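Side-chain contacts in hypothetical protein SO2946 (Shewanella oneidensis, PDB 2A5Z), which is of unknown function but shows a jelly-roll fold with a carbohydrate-binding module and binds magnesium: residues Val94-Thr98 with Ala99-Phe103; Leu70-Thr73 with Gly74-Leu78. All blocks are in the same frame, centred on the assembly; numbering follows the deposited sequence.

Contact 1 (Val94-Thr98 with Ala99-Phe103)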
loop_
_atom_site.group_PDB
_atom_site.type_symbol
_atom_site.label_atom_id
_atom_site.label_comp_id
_atom_site.label_asym_id
_atom_site.label_seq_id
_atom_site.Cartn_x
_atom_site.Cartn_y
_atom_site.Cartn_z
ATOM N N VAL C 94 -9.362 -2.286 21.914
ATOM C CA VAL C 94 -10.001 -2.871 23.095
ATOM C C VAL C 94 -9.572 -4.336 23.275
ATOM O O VAL C 94 -9.387 -5.074 22.298
ATOM C CB VAL C 94 -11.555 -2.694 23.043
ATOM C CG1 VAL C 94 -12.266 -3.492 24.125
ATOM C CG2 VAL C 94 -11.927 -1.230 23.176
ATOM N N SER C 95 -9.380 -4.734 24.532
ATOM C CA SER C 95 -8.961 -6.087 24.877
ATOM C C SER C 95 -10.003 -7.145 24.500
ATOM O O SER C 95 -11.173 -6.835 24.283
ATOM C CB SER C 95 -8.661 -6.178 26.373
ATOM O OG SER C 95 -9.846 -6.077 27.143
ATOM N N SER C 96 -9.553 -8.394 24.424
ATOM C CA SER C 96 -10.421 -9.530 24.143
ATOM C C SER C 96 -10.374 -10.514 25.310
ATOM O O SER C 96 -9.861 -10.196 26.394
ATOM C CB SER C 96 -9.964 -10.220 22.860
ATOM O OG SER C 96 -8.664 -10.752 23.035
ATOM N N THR C 97 -10.907 -11.710 25.079
ATOM C CA THR C 97 -10.908 -12.766 26.085
ATOM C C THR C 97 -9.642 -13.624 26.022
ATOM O O THR C 97 -9.569 -14.671 26.660
ATOM C CB THR C 97 -12.159 -13.662 25.952
ATOM O OG1 THR C 97 -12.208 -14.212 24.632
ATOM C CG2 THR C 97 -13.423 -12.845 26.203
ATOM N N THR C 98 -8.658 -13.179 25.242
ATOM C CA THR C 98 -7.354 -13.841 25.158
ATOM C C THR C 98 -6.303 -12.965 25.825
ATOM O O THR C 98 -6.162 -11.791 25.484
ATOM C CB THR C 98 -6.931 -14.112 23.684
ATOM O OG1 THR C 98 -7.965 -14.845 23.008
ATOM C CG2 THR C 98 -5.618 -14.900 23.613
ATOM N N ALA C 99 -5.568 -13.545 26.774
ATOM C CA ALA C 99 -4.492 -12.845 27.466
ATOM C C ALA C 99 -3.356 -12.530 26.503
ATOM O O ALA C 99 -3.037 -13.329 25.613
ATOM C CB ALA C 99 -3.981 -13.671 28.644
ATOM N N ASN C 100 -2.758 -11.357 26.682
ATOM C CA ASN C 100 -1.639 -10.877 25.858
ATOM C C ASN C 100 -1.999 -10.422 24.437
ATOM O O ASN C 100 -1.107 -10.097 23.645
ATOM C CB ASN C 100 -0.461 -11.866 25.855
ATOM C CG ASN C 100 0.172 -12.024 27.225
ATOM O OD1 ASN C 100 0.083 -11.136 28.078
ATOM N ND2 ASN C 100 0.834 -13.154 27.438
ATOM N N ALA C 101 -3.296 -10.369 24.130
ATOM C CA ALA C 101 -3.762 -9.796 22.860
ATOM C C ALA C 101 -3.161 -8.403 22.706
ATOM O O ALA C 101 -3.068 -7.643 23.683
ATOM C CB ALA C 101 -5.272 -9.727 22.827
ATOM N N SER C 102 -2.740 -8.072 21.489
ATOM C CA SER C 102 -2.042 -6.812 21.259
ATOM C C SER C 102 -2.252 -6.263 19.852
ATOM O O SER C 102 -2.614 -6.999 18.931
ATOM C CB SER C 102 -0.542 -6.978 21.520
ATOM O OG SER C 102 0.053 -7.882 20.598
ATOM N N PHE C 103 -2.032 -4.961 19.711
ATOM C CA PHE C 103 -1.891 -4.355 18.398
ATOM C C PHE C 103 -0.529 -3.691 18.307
ATOM O O PHE C 103 -0.099 -2.989 19.229
ATOM C CB PHE C 103 -3.010 -3.357 18.093
ATOM C CG PHE C 103 -2.833 -2.645 16.778
ATOM C CD1 PHE C 103 -3.142 -3.282 15.581
ATOM C CD2 PHE C 103 -2.330 -1.343 16.738
ATOM C CE1 PHE C 103 -2.964 -2.624 14.354
ATOM C CE2 PHE C 103 -2.149 -0.677 15.521
ATOM C CZ PHE C 103 -2.466 -1.316 14.333
#
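Ser96 and Ala101 meet at the mouth of the loop that links strand 90-94 to strand 102-107. The hydroxyl of Ser96 rests on the methyl of Ala101, with Ser96 OG 3.5 Å from Ala101 CB. Both residues are buried, and this is the close-packed side. A chi1 of 64° sets OG between the backbone N and the carbonyl carbon of Ser96. Ser96 OG also accepts the N-H of Thr98, 3.3 Å from Thr98 N, which makes an ST turn.

A type II beta turn from Thr98 to Ala101 follows directly. Its bond from Ala101 N to Thr98 O is weak at 3.5 Å. The CB of Ala101 also packs on that carbonyl oxygen, at 3.5 Å from Thr98 O. Asn100 takes a positive phi, as the third position of such a turn requires.

The loose side faces outward. Thr97 is exposed, and the CB bond of Asn100 points away from the preceding residues.

Ser96 OG does double duty. It accepts from Thr98 N and donates to Gly74 O. One buried hydroxyl therefore shapes its own loop and ties it to the turn at Gly74, after strand 68-73.

Contact 2 (Leu70-Thr73 with Gly74-Leu78)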
loop_
_atom_site.group_PDB
_atom_site.type_symbol
_atom_site.label_atom_id
_atom_site.label_comp_id
_atom_site.label_asym_id
_atom_site.label_seq_id
_atom_site.Cartn_x
_atom_site.Cartn_y
_atom_site.Cartn_z
ATOM N N LEU C 70 1.122 -3.667 10.605
ATOM C CA LEU C 70 -0.015 -3.372 11.472
ATOM C C LEU C 70 -0.559 -4.696 11.965
ATOM O O LEU C 70 -1.372 -5.341 11.310
ATOM C CB LEU C 70 -1.074 -2.548 10.738
ATOM C CG LEU C 70 -0.591 -1.217 10.147
ATOM C CD1 LEU C 70 -1.606 -0.678 9.165
ATOM C CD2 LEU C 70 -0.272 -0.195 11.256
ATOM N N LEU C 71 -0.074 -5.099 13.129
ATOM C CA LEU C 71 -0.164 -6.491 13.539
ATOM C C LEU C 71 -1.114 -6.677 14.694
ATOM O O LEU C 71 -0.929 -6.092 15.763
ATOM C CB LEU C 71 1.234 -7.015 13.891
ATOM C CG LEU C 71 2.265 -6.918 12.757
ATOM C CD1 LEU C 71 3.651 -7.353 13.215
ATOM C CD2 LEU C 71 1.812 -7.752 11.585
ATOM N N SER C 72 -2.145 -7.480 14.447
ATOM C CA SER C 72 -3.106 -7.876 15.462
ATOM C C SER C 72 -2.823 -9.307 15.905
ATOM O O SER C 72 -2.553 -10.178 15.070
ATOM C CB SER C 72 -4.524 -7.773 14.902
ATOM O OG SER C 72 -4.880 -6.416 14.699
ATOM N N THR C 73 -2.846 -9.532 17.220
ATOM C CA THR C 73 -2.765 -10.878 17.790
ATOM C C THR C 73 -3.822 -11.067 18.883
ATOM O O THR C 73 -4.326 -10.087 19.448
ATOM C CB THR C 73 -1.346 -11.208 18.358
ATOM O OG1 THR C 73 -0.933 -10.189 19.273
ATOM C CG2 THR C 73 -0.323 -11.324 17.246
ATOM N N GLY C 74 -4.162 -12.328 19.158
ATOM C CA GLY C 74 -5.062 -12.684 20.257
ATOM C C GLY C 74 -6.486 -12.171 20.101
ATOM O O GLY C 74 -7.177 -11.960 21.092
ATOM N N ASN C 75 -6.925 -11.990 18.857
ATOM C CA ASN C 75 -8.241 -11.437 18.541
ATOM C C ASN C 75 -8.506 -10.086 19.206
ATOM O O ASN C 75 -9.618 -9.821 19.672
ATOM C CB ASN C 75 -9.356 -12.444 18.876
ATOM C CG ASN C 75 -9.168 -13.766 18.165
ATOM O OD1 ASN C 75 -9.489 -13.899 16.989
ATOM N ND2 ASN C 75 -8.631 -14.747 18.876
ATOM N N ILE C 76 -7.472 -9.243 19.247
ATOM C CA ILE C 76 -7.580 -7.879 19.754
ATOM C C ILE C 76 -8.710 -7.167 19.006
ATOM O O ILE C 76 -8.908 -7.378 17.800
ATOM C CB ILE C 76 -6.243 -7.098 19.584
ATOM C CG1 ILE C 76 -6.258 -5.775 20.356
ATOM C CG2 ILE C 76 -5.932 -6.861 18.102
ATOM C CD1 ILE C 76 -6.084 -5.926 21.869
ATOM N N SER C 77 -9.448 -6.330 19.718
ATOM C CA SER C 77 -10.605 -5.694 19.137
ATOM C C SER C 77 -10.254 -4.298 18.625
ATOM O O SER C 77 -10.149 -3.343 19.395
ATOM C CB SER C 77 -11.745 -5.663 20.153
ATOM O OG SER C 77 -12.907 -5.131 19.572
ATOM N N LEU C 78 -10.041 -4.183 17.319
ATOM C CA LEU C 78 -9.847 -2.871 16.721
ATOM C C LEU C 78 -11.219 -2.241 16.543
ATOM O O LEU C 78 -12.065 -2.780 15.834
ATOM C CB LEU C 78 -9.090 -2.958 15.390
ATOM C CG LEU C 78 -7.733 -3.681 15.342
ATOM C CD1 LEU C 78 -7.129 -3.540 13.952
ATOM C CD2 LEU C 78 -6.759 -3.170 16.403
#
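The chain turns back between Thr73 and Ile76 through Gly74 and Asn75, both with left-handed helical backbone angles, and the backbone N of Ile76 donates to Thr73 O. That bond is 3.3 Å long from Ile76 N to Thr73 O, with an N-H...O angle of 147°. The bond is bent. The donor also sits above the carbonyl plane, 48° out of it and off the lone pairs.

The side chains meet on the inner side of the bend. Ser72 and Ile76 both direct their CB toward the facing segment. The CG2 methyl of Ile76 lies against the side of Ser72, 3.6 Å from both its CB and its OG. Ile76 has CG1 anti to its backbone N (chi1 -169°). This turns the longer arm away and presents the short CG2 branch to the serine. Leu78 comes to the same hydroxyl from further along the chain. Leu78 CD1 is 3.7 Å from Ser72 OG, and CD2 of the same leucine is more distant, at 4.1 Å from that oxygen. The serine oxygen thus touches two aliphatic side chains by van der Waals contact.

After the turn the chain does not pair back on strand 68-73. Strand 77-78 instead joins strand 90-94, where Ile93 touches both Ile76 and Leu78. Strand 68-73 runs beside strand 102-107, and the hydroxyls of Thr73 and Ser102 are hydrogen-bonded there. Phe103 of that strand touches Leu70, Ser72 and Leu78, and so bridges the two arms of the bend.

How the contacts relate
Contact 2 comes first along the chain, and contact 1 follows, starting at the last residue of strand 90-94. Their centres are about 7 Å apart, on the same side of the chain's centre. Each is a turn that leads out of or into the large antiparallel sheet: contact 2 ends strand 68-73, and contact 1 starts its neighbour, strand 102-107. At their other ends they share the small two-stranded sheet of 77-78 and 90-94. The turns also touch directly, with Thr98 CB 3.4 Å from Gly74 O. Together they form one corner of the fold, away from the magnesium site, where chain passes between the two sheets.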